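PDB 7F3H: bifunctional cytochrome P450/NADPH--P450 reductase from Deinococcus aerius, which probably hydroxylates fatty acids and related substrates at a haem-thiolate centre, its natural fusion supplying electrons from NADPH through a reductase domain. Local coordinates for residues Q138-V144 with F449-E455; L301-P307 with L420-Q424. All blocks are in the same frame, centred on the assembly; numbering follows the deposited sequence.

Interaction 1 of 2, residues Q138-V144 with F449-E455; sequences QGQDVRV and FALRVRE
Val144 (t) lays CG2 over one face of the Phe449 ring, a CH-pi contact 4.2 Å from the ring centroid and 15° off its normal; the same CG2 reaches Leu451 CG at 3.5 Å. Antiparallel strands 142-143 and 450-455 pair Val142 with Leu451 as the hydrogen-bonded pair (CA-CA 5.3 Å; Val142 N to Leu451 O 2.8 Å, Leu451 N to Val142 O 3.2 Å) and Arg143 with Ala450 as the non-hydrogen-bonded pair (CA-CA 5.1 Å). Val144 N donates a hydrogen bond to Phe449 O (3.2 Å) as the chain enters helix 144-161, Arg143 being its N-cap. Before Val142 the loop bows away from the strand, Gly139 at positive phi, and one water bridges Gln140 O (2.6 Å) and Val453 N (2.9 Å). Gln138 (m, t) meets the edge again: Glu455 N to Gln138 OE1 2.9 Å, Gln138 NE2 to Glu455 OE2 3.2 Å. In the Asp141-Arg452 salt bridge, Arg452 NE (2.9 Å) and NH2 (3.0 Å) both donate to Asp141 OD1; Asp141 OD2 is hydrogen-bonded to Tyr432 OH. Glu455 forms a salt bridge with Lys425. With strand 426-429 this is consistent with the small beta3 sheet of the cytochrome P450 fold, where a short strand between the D and E helices pairs with C-terminal strands.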
ATOM      1  N   GLN A 138      25.485  11.932  -3.985  1.00 30.68           N
ATOM      2  CA  GLN A 138      25.864  11.225  -5.198  1.00 31.84           C
ATOM      3  C   GLN A 138      27.079  10.335  -4.948  1.00 36.26           C
ATOM      4  O   GLN A 138      28.023  10.726  -4.256  1.00 36.65           O
ATOM      5  CB  GLN A 138      26.186  12.237  -6.306  1.00 26.59           C
ATOM      6  CG  GLN A 138      25.004  12.897  -6.967  1.00 30.76           C
ATOM      7  CD  GLN A 138      25.434  13.885  -8.053  1.00 39.03           C
ATOM      8  OE1 GLN A 138      25.936  13.494  -9.118  1.00 39.73           O
ATOM      9  NE2 GLN A 138      25.236  15.172  -7.786  1.00 38.33           N
ATOM     10  N   GLY A 139      27.033   9.117  -5.484  1.00 35.59           N
ATOM     11  CA  GLY A 139      28.093   8.156  -5.304  1.00 38.27           C
ATOM     12  C   GLY A 139      27.960   7.306  -4.050  1.00 41.32           C
ATOM     13  O   GLY A 139      28.303   6.113  -4.085  1.00 41.34           O
ATOM     14  N   GLN A 140      27.436   7.874  -2.953  1.00 27.38           N
ATOM     15  CA  GLN A 140      27.115   7.100  -1.761  1.00 29.86           C
ATOM     16  C   GLN A 140      25.849   6.267  -1.990  1.00 34.70           C
ATOM     17  O   GLN A 140      24.995   6.591  -2.833  1.00 32.20           O
ATOM     18  CB  GLN A 140      26.924   8.025  -0.567  1.00 31.77           C
ATOM     19  CG  GLN A 140      28.029   9.050  -0.425  1.00 36.17           C
ATOM     20  CD  GLN A 140      27.759  10.047   0.694  1.00 49.20           C
ATOM     21  OE1 GLN A 140      27.398   9.670   1.809  1.00 49.05           O
ATOM     22  NE2 GLN A 140      27.969  11.327   0.410  1.00 52.85           N
ATOM     23  N   ASP A 141      25.740   5.171  -1.227  1.00 32.54           N
ATOM     24  CA  ASP A 141      24.587   4.271  -1.328  1.00 31.03           C
ATOM     25  C   ASP A 141      23.293   4.992  -0.975  1.00 34.87           C
ATOM     26  O   ASP A 141      23.147   5.546   0.121  1.00 38.91           O
ATOM     27  CB  ASP A 141      24.745   3.053  -0.409  1.00 23.35           C
ATOM     28  CG  ASP A 141      25.780   2.087  -0.895  1.00 30.07           C
ATOM     29  OD1 ASP A 141      26.242   2.245  -2.049  1.00 34.01           O
ATOM     30  OD2 ASP A 141      26.150   1.179  -0.132  1.00 29.18           O
ATOM     31  N   VAL A 142      22.351   4.965  -1.905  1.00 28.22           N
ATOM     32  CA  VAL A 142      20.975   5.329  -1.621  1.00 26.49           C
ATOM     33  C   VAL A 142      20.261   4.124  -1.018  1.00 29.28           C
ATOM     34  O   VAL A 142      20.337   3.015  -1.562  1.00 27.78           O
ATOM     35  CB  VAL A 142      20.288   5.821  -2.900  1.00 27.19           C
ATOM     36  CG1 VAL A 142      18.759   5.715  -2.772  1.00 29.79           C
ATOM     37  CG2 VAL A 142      20.730   7.247  -3.169  1.00 25.13           C
ATOM     38  N   ARG A 143      19.654   4.317   0.164  1.00 27.25           N
ATOM     39  CA  ARG A 143      18.839   3.300   0.828  1.00 24.48           C
ATOM     40  C   ARG A 143      17.396   3.483   0.358  1.00 28.90           C
ATOM     41  O   ARG A 143      16.641   4.311   0.889  1.00 25.87           O
ATOM     42  CB  ARG A 143      18.986   3.411   2.346  1.00 32.18           C
ATOM     43  CG  ARG A 143      20.463   3.335   2.793  1.00 36.85           C
ATOM     44  CD  ARG A 143      20.654   3.118   4.278  1.00 40.41           C
ATOM     45  NE  ARG A 143      20.946   1.718   4.588  1.00 50.59           N
ATOM     46  CZ  ARG A 143      20.197   0.955   5.390  1.00 63.63           C
ATOM     47  NH1 ARG A 143      19.104   1.460   5.974  1.00 59.10           N
ATOM     48  NH2 ARG A 143      20.538  -0.314   5.617  1.00 64.78           N
ATOM     49  N   VAL A 144      17.001   2.686  -0.636  1.00 26.79           N
ATOM     50  CA  VAL A 144      15.821   3.019  -1.428  1.00 24.90           C
ATOM     51  C   VAL A 144      14.558   2.939  -0.575  1.00 28.69           C
ATOM     52  O   VAL A 144      13.795   3.907  -0.476  1.00 29.47           O
ATOM     53  CB  VAL A 144      15.745   2.118  -2.667  1.00 25.79           C
ATOM     54  CG1 VAL A 144      14.424   2.323  -3.377  1.00 23.76           C
ATOM     55  CG2 VAL A 144      16.939   2.404  -3.615  1.00 23.82           C
ATOM     56  N   PHE A 449      17.936  -2.931  -0.338  1.00 30.58           N
ATOM     57  CA  PHE A 449      18.051  -2.514  -1.729  1.00 29.14           C
ATOM     58  C   PHE A 449      18.810  -1.186  -1.772  1.00 27.46           C
ATOM     59  O   PHE A 449      18.309  -0.155  -1.328  1.00 33.80           O
ATOM     60  CB  PHE A 449      16.646  -2.399  -2.331  1.00 30.58           C
ATOM     61  CG  PHE A 449      16.589  -1.885  -3.761  1.00 30.76           C
ATOM     62  CD1 PHE A 449      17.665  -2.037  -4.649  1.00 28.87           C
ATOM     63  CD2 PHE A 449      15.414  -1.294  -4.237  1.00 25.67           C
ATOM     64  CE1 PHE A 449      17.577  -1.569  -6.014  1.00 27.77           C
ATOM     65  CE2 PHE A 449      15.321  -0.850  -5.574  1.00 25.12           C
ATOM     66  CZ  PHE A 449      16.418  -0.981  -6.459  1.00 23.48           C
ATOM     67  N   ALA A 450      20.039  -1.223  -2.247  1.00 28.51           N
ATOM     68  CA  ALA A 450      20.839  -0.029  -2.445  1.00 32.11           C
ATOM     69  C   ALA A 450      21.025   0.222  -3.943  1.00 30.29           C
ATOM     70  O   ALA A 450      21.241  -0.717  -4.712  1.00 30.07           O
ATOM     71  CB  ALA A 450      22.204  -0.183  -1.751  1.00 22.18           C
ATOM     72  N   LEU A 451      20.968   1.490  -4.351  1.00 26.42           N
ATOM     73  CA  LEU A 451      21.435   1.890  -5.670  1.00 30.34           C
ATOM     74  C   LEU A 451      22.315   3.125  -5.533  1.00 31.64           C
ATOM     75  O   LEU A 451      22.486   3.666  -4.434  1.00 31.36           O
ATOM     76  CB  LEU A 451      20.268   2.150  -6.644  1.00 30.60           C
ATOM     77  CG  LEU A 451      19.146   3.124  -6.296  1.00 32.25           C
ATOM     78  CD1 LEU A 451      19.587   4.577  -6.511  1.00 31.06           C
ATOM     79  CD2 LEU A 451      17.919   2.789  -7.131  1.00 27.54           C
ATOM     80  N   ARG A 452      22.923   3.533  -6.655  1.00 29.81           N
ATOM     81  CA  ARG A 452      23.695   4.766  -6.738  1.00 27.64           C
ATOM     82  C   ARG A 452      23.162   5.668  -7.847  1.00 28.09           C
ATOM     83  O   ARG A 452      22.656   5.191  -8.866  1.00 27.86           O
ATOM     84  CB  ARG A 452      25.169   4.460  -6.951  1.00 29.15           C
ATOM     85  CG  ARG A 452      25.885   4.311  -5.623  1.00 34.07           C
ATOM     86  CD  ARG A 452      27.254   3.694  -5.783  1.00 39.99           C
ATOM     87  NE  ARG A 452      27.572   2.931  -4.591  1.00 34.02           N
ATOM     88  CZ  ARG A 452      28.635   2.155  -4.468  1.00 39.17           C
ATOM     89  NH1 ARG A 452      29.505   2.045  -5.464  1.00 43.84           N
ATOM     90  NH2 ARG A 452      28.822   1.478  -3.346  1.00 39.00           N
ATOM     91  N   VAL A 453      23.239   6.988  -7.640  1.00 27.98           N
ATOM     92  CA  VAL A 453      22.719   7.930  -8.631  1.00 28.38           C
ATOM     93  C   VAL A 453      23.789   8.952  -8.999  1.00 37.26           C
ATOM     94  O   VAL A 453      24.654   9.312  -8.186  1.00 34.22           O
ATOM     95  CB  VAL A 453      21.433   8.662  -8.171  1.00 26.90           C
ATOM     96  CG1 VAL A 453      20.302   7.692  -8.011  1.00 31.86           C
ATOM     97  CG2 VAL A 453      21.648   9.448  -6.896  1.00 23.60           C
ATOM     98  N   ARG A 454      23.719   9.426 -10.250  1.00 34.29           N
ATOM     99  CA  ARG A 454      24.615  10.486 -10.698  1.00 32.78           C
ATOM    100  C   ARG A 454      23.828  11.509 -11.511  1.00 38.67           C
ATOM    101  O   ARG A 454      22.995  11.146 -12.347  1.00 38.26           O
ATOM    102  CB  ARG A 454      25.781   9.902 -11.520  1.00 33.17           C
ATOM    103  CG  ARG A 454      26.901  10.887 -11.828  1.00 44.15           C
ATOM    104  CD  ARG A 454      27.560  10.653 -13.208  1.00 49.23           C
ATOM    105  NE  ARG A 454      26.578  10.321 -14.243  1.00 49.48           N
ATOM    106  CZ  ARG A 454      26.831   9.542 -15.292  1.00 57.83           C
ATOM    107  NH1 ARG A 454      28.022   8.931 -15.393  1.00 45.44           N
ATOM    108  NH2 ARG A 454      25.849   9.287 -16.178  1.00 54.09           N
ATOM    109  N   GLU A 455      24.094  12.796 -11.271  1.00 42.42           N
ATOM    110  CA  GLU A 455      23.447  13.855 -12.049  1.00 41.15           C
ATOM    111  C   GLU A 455      23.548  13.578 -13.549  1.00 37.57           C
ATOM    112  O   GLU A 455      24.635  13.332 -14.074  1.00 38.77           O
ATOM    113  CB  GLU A 455      24.095  15.202 -11.727  1.00 39.79           C
ATOM    114  CG  GLU A 455      23.364  16.010 -10.671  1.00 48.23           C
ATOM    115  CD  GLU A 455      24.107  17.289 -10.286  1.00 58.75           C
ATOM    116  OE1 GLU A 455      23.436  18.330 -10.119  1.00 62.89           O
ATOM    117  OE2 GLU A 455      25.361  17.256 -10.158  1.00 56.01           O
TER
HETATM  118  O   HOH W   1      24.049   7.771  -4.955  1.00 30.31           O

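Interaction 2 of 2, residues L301-P307 with L420-Q424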
ATOM      1  N   LEU A 301       9.977  17.546 -19.358  1.00 37.46           N
ATOM      2  CA  LEU A 301      10.728  18.424 -18.455  1.00 32.73           C
ATOM      3  C   LEU A 301      12.150  18.665 -18.929  1.00 36.03           C
ATOM      4  O   LEU A 301      13.110  18.204 -18.294  1.00 37.42           O
ATOM      5  CB  LEU A 301      10.772  17.846 -17.044  1.00 34.75           C
ATOM      6  CG  LEU A 301       9.467  17.768 -16.255  1.00 42.90           C
ATOM      7  CD1 LEU A 301       9.779  17.102 -14.920  1.00 38.94           C
ATOM      8  CD2 LEU A 301       8.805  19.150 -16.064  1.00 37.66           C
ATOM      9  N   PRO A 302      12.338  19.398 -20.020  1.00 38.99           N
ATOM     10  CA  PRO A 302      13.712  19.699 -20.446  1.00 37.66           C
ATOM     11  C   PRO A 302      14.398  20.600 -19.426  1.00 36.18           C
ATOM     12  O   PRO A 302      13.747  21.342 -18.681  1.00 31.35           O
ATOM     13  CB  PRO A 302      13.529  20.406 -21.795  1.00 29.96           C
ATOM     14  CG  PRO A 302      12.117  20.988 -21.734  1.00 32.04           C
ATOM     15  CD  PRO A 302      11.316  20.069 -20.854  1.00 38.60           C
ATOM     16  N   GLY A 303      15.733  20.521 -19.408  1.00 35.23           N
ATOM     17  CA  GLY A 303      16.532  21.280 -18.465  1.00 28.55           C
ATOM     18  C   GLY A 303      16.062  21.021 -17.057  1.00 35.84           C
ATOM     19  O   GLY A 303      15.712  19.891 -16.695  1.00 32.68           O
ATOM     20  N   ASP A 304      16.018  22.078 -16.248  1.00 39.14           N
ATOM     21  CA  ASP A 304      15.654  21.914 -14.849  1.00 36.15           C
ATOM     22  C   ASP A 304      14.226  22.369 -14.614  1.00 38.38           C
ATOM     23  O   ASP A 304      13.843  22.668 -13.478  1.00 38.02           O
ATOM     24  CB  ASP A 304      16.629  22.674 -13.944  1.00 35.99           C
ATOM     25  CG  ASP A 304      16.709  24.160 -14.271  1.00 46.13           C
ATOM     26  OD1 ASP A 304      15.959  24.617 -15.165  1.00 49.02           O
ATOM     27  OD2 ASP A 304      17.506  24.883 -13.625  1.00 48.04           O
ATOM     28  N   ALA A 305      13.393  22.262 -15.655  1.00 37.25           N
ATOM     29  CA  ALA A 305      11.992  22.640 -15.556  1.00 31.16           C
ATOM     30  C   ALA A 305      11.310  21.938 -14.394  1.00 32.58           C
ATOM     31  O   ALA A 305      11.512  20.747 -14.154  1.00 37.65           O
ATOM     32  CB  ALA A 305      11.268  22.306 -16.858  1.00 33.16           C
ATOM     33  N   VAL A 306      10.489  22.696 -13.687  1.00 33.68           N
ATOM     34  CA  VAL A 306       9.758  22.217 -12.521  1.00 31.41           C
ATOM     35  C   VAL A 306       8.361  21.835 -12.997  1.00 34.82           C
ATOM     36  O   VAL A 306       7.697  22.658 -13.636  1.00 34.63           O
ATOM     37  CB  VAL A 306       9.693  23.308 -11.429  1.00 30.53           C
ATOM     38  CG1 VAL A 306       8.869  22.884 -10.262  1.00 32.09           C
ATOM     39  CG2 VAL A 306      11.086  23.713 -10.968  1.00 31.44           C
ATOM     40  N   PRO A 307       7.887  20.628 -12.721  1.00 34.33           N
ATOM     41  CA  PRO A 307       6.577  20.217 -13.223  1.00 30.19           C
ATOM     42  C   PRO A 307       5.451  20.911 -12.466  1.00 34.31           C
ATOM     43  O   PRO A 307       5.638  21.473 -11.378  1.00 24.74           O
ATOM     44  CB  PRO A 307       6.556  18.698 -12.985  1.00 36.81           C
ATOM     45  CG  PRO A 307       7.536  18.457 -11.851  1.00 33.66           C
ATOM     46  CD  PRO A 307       8.584  19.551 -11.979  1.00 35.11           C
ATOM     47  N   LEU A 420       9.068  10.987 -11.909  1.00 28.11           N
ATOM     48  CA  LEU A 420       9.343  12.054 -12.859  1.00 29.84           C
ATOM     49  C   LEU A 420      10.554  12.875 -12.435  1.00 28.41           C
ATOM     50  O   LEU A 420      11.498  13.067 -13.212  1.00 28.53           O
ATOM     51  CB  LEU A 420       8.097  12.945 -12.975  1.00 35.67           C
ATOM     52  CG  LEU A 420       8.157  14.166 -13.889  1.00 30.05           C
ATOM     53  CD1 LEU A 420       8.483  13.732 -15.313  1.00 27.48           C
ATOM     54  CD2 LEU A 420       6.860  14.914 -13.817  1.00 29.44           C
ATOM     55  N   LEU A 421      10.566  13.328 -11.181  1.00 26.14           N
ATOM     56  CA  LEU A 421      11.669  14.175 -10.749  1.00 26.70           C
ATOM     57  C   LEU A 421      12.975  13.385 -10.648  1.00 27.20           C
ATOM     58  O   LEU A 421      14.031  13.852 -11.101  1.00 30.32           O
ATOM     59  CB  LEU A 421      11.312  14.827  -9.417  1.00 30.35           C
ATOM     60  CG  LEU A 421      10.321  16.000  -9.402  1.00 30.78           C
ATOM     61  CD1 LEU A 421      10.137  16.513  -7.961  1.00 31.16           C
ATOM     62  CD2 LEU A 421      10.743  17.138 -10.348  1.00 23.89           C
ATOM     63  N   ILE A 422      12.908  12.160 -10.117  1.00 28.27           N
ATOM     64  CA  ILE A 422      14.098  11.323  -9.962  1.00 27.79           C
ATOM     65  C   ILE A 422      14.752  11.074 -11.311  1.00 29.83           C
ATOM     66  O   ILE A 422      15.968  11.241 -11.476  1.00 25.33           O
ATOM     67  CB  ILE A 422      13.726  10.004  -9.259  1.00 27.06           C
ATOM     68  CG1 ILE A 422      13.517  10.269  -7.771  1.00 25.02           C
ATOM     69  CG2 ILE A 422      14.799   8.884  -9.489  1.00 23.00           C
ATOM     70  CD1 ILE A 422      12.889   9.111  -7.057  1.00 26.80           C
ATOM     71  N   LEU A 423      13.948  10.683 -12.304  1.00 28.53           N
ATOM     72  CA  LEU A 423      14.509  10.351 -13.599  1.00 28.25           C
ATOM     73  C   LEU A 423      14.917  11.611 -14.341  1.00 30.50           C
ATOM     74  O   LEU A 423      15.844  11.567 -15.159  1.00 27.58           O
ATOM     75  CB  LEU A 423      13.521   9.511 -14.407  1.00 30.65           C
ATOM     76  CG  LEU A 423      13.178   8.094 -13.894  1.00 28.95           C
ATOM     77  CD1 LEU A 423      12.266   7.410 -14.887  1.00 25.77           C
ATOM     78  CD2 LEU A 423      14.395   7.207 -13.627  1.00 21.69           C
ATOM     79  N   GLN A 424      14.297  12.751 -14.017  1.00 31.61           N
ATOM     80  CA  GLN A 424      14.799  14.006 -14.554  1.00 35.01           C
ATOM     81  C   GLN A 424      16.241  14.247 -14.126  1.00 33.52           C
ATOM     82  O   GLN A 424      17.097  14.571 -14.957  1.00 32.60           O
ATOM     83  CB  GLN A 424      13.903  15.171 -14.133  1.00 33.37           C
ATOM     84  CG  GLN A 424      14.327  16.475 -14.837  1.00 29.09           C
ATOM     85  CD  GLN A 424      13.764  17.737 -14.213  1.00 33.27           C
ATOM     86  OE1 GLN A 424      13.214  17.745 -13.094  1.00 32.09           O
ATOM     87  NE2 GLN A 424      13.882  18.822 -14.950  1.00 34.30           N
TER
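Two hydrogen bonds from one amide carry the polar part of this contact: Gln424 NE2 donates to Gly303 O at 2.7 Å and to Ala305 O at 3.2 Å. Both acceptors are backbone carbonyls of the curve 301-307, which bends round the end of the extended Gln424 side chain (chi1 and chi2 both t). The curve contains a type II' turn from Pro302 to Ala305, closed by Ala305 N to Pro302 O at 3.2 Å; Gly303 is at position i+1, where positive phi favours glycine. Apolar packing takes over toward Leu420, one helical turn before Gln424. Leu301 CD1 lies 3.5 Å from Leu420 CG, Pro307 CB 3.9 Å from Leu420 CD2, and Pro307 CD 3.6 Å from Leu421 CD2, so the two ends of the loop close on the helix while Asp304 at its tip points away. Arg461 shares Gly303 O and also bonds Leu301 O. Helix 408-425 probably corresponds to the L helix of the P450 fold and the loop to the J-J' connection, making this structural packing between them. The loop joins helix 287-300 to helix 309-313, with Val297 and Thr311 touching Leu420 and helix 113-137 meeting Leu421.

Interaction 2 is nested in the chain loop closed by interaction 1; their centres lie 18 Å apart and their nearest atoms about 6 Å, on the same side of the molecule. Helix 113-137 touches both, through Trp134 in interaction 1 and through Leu124 and Ala127 in interaction 2, and strand 426-429, next to 450-455, directly follows helix 408-425. Interaction 1 is only partly buried: paired backbones and an apolar face, with a charged outer rim. Interaction 2 is smaller (280 against 657 Å²) and more buried, without strand pairing or salt bridges between its segments; a glutamine amide there meets loop carbonyls, and leucines and a proline supply the rest.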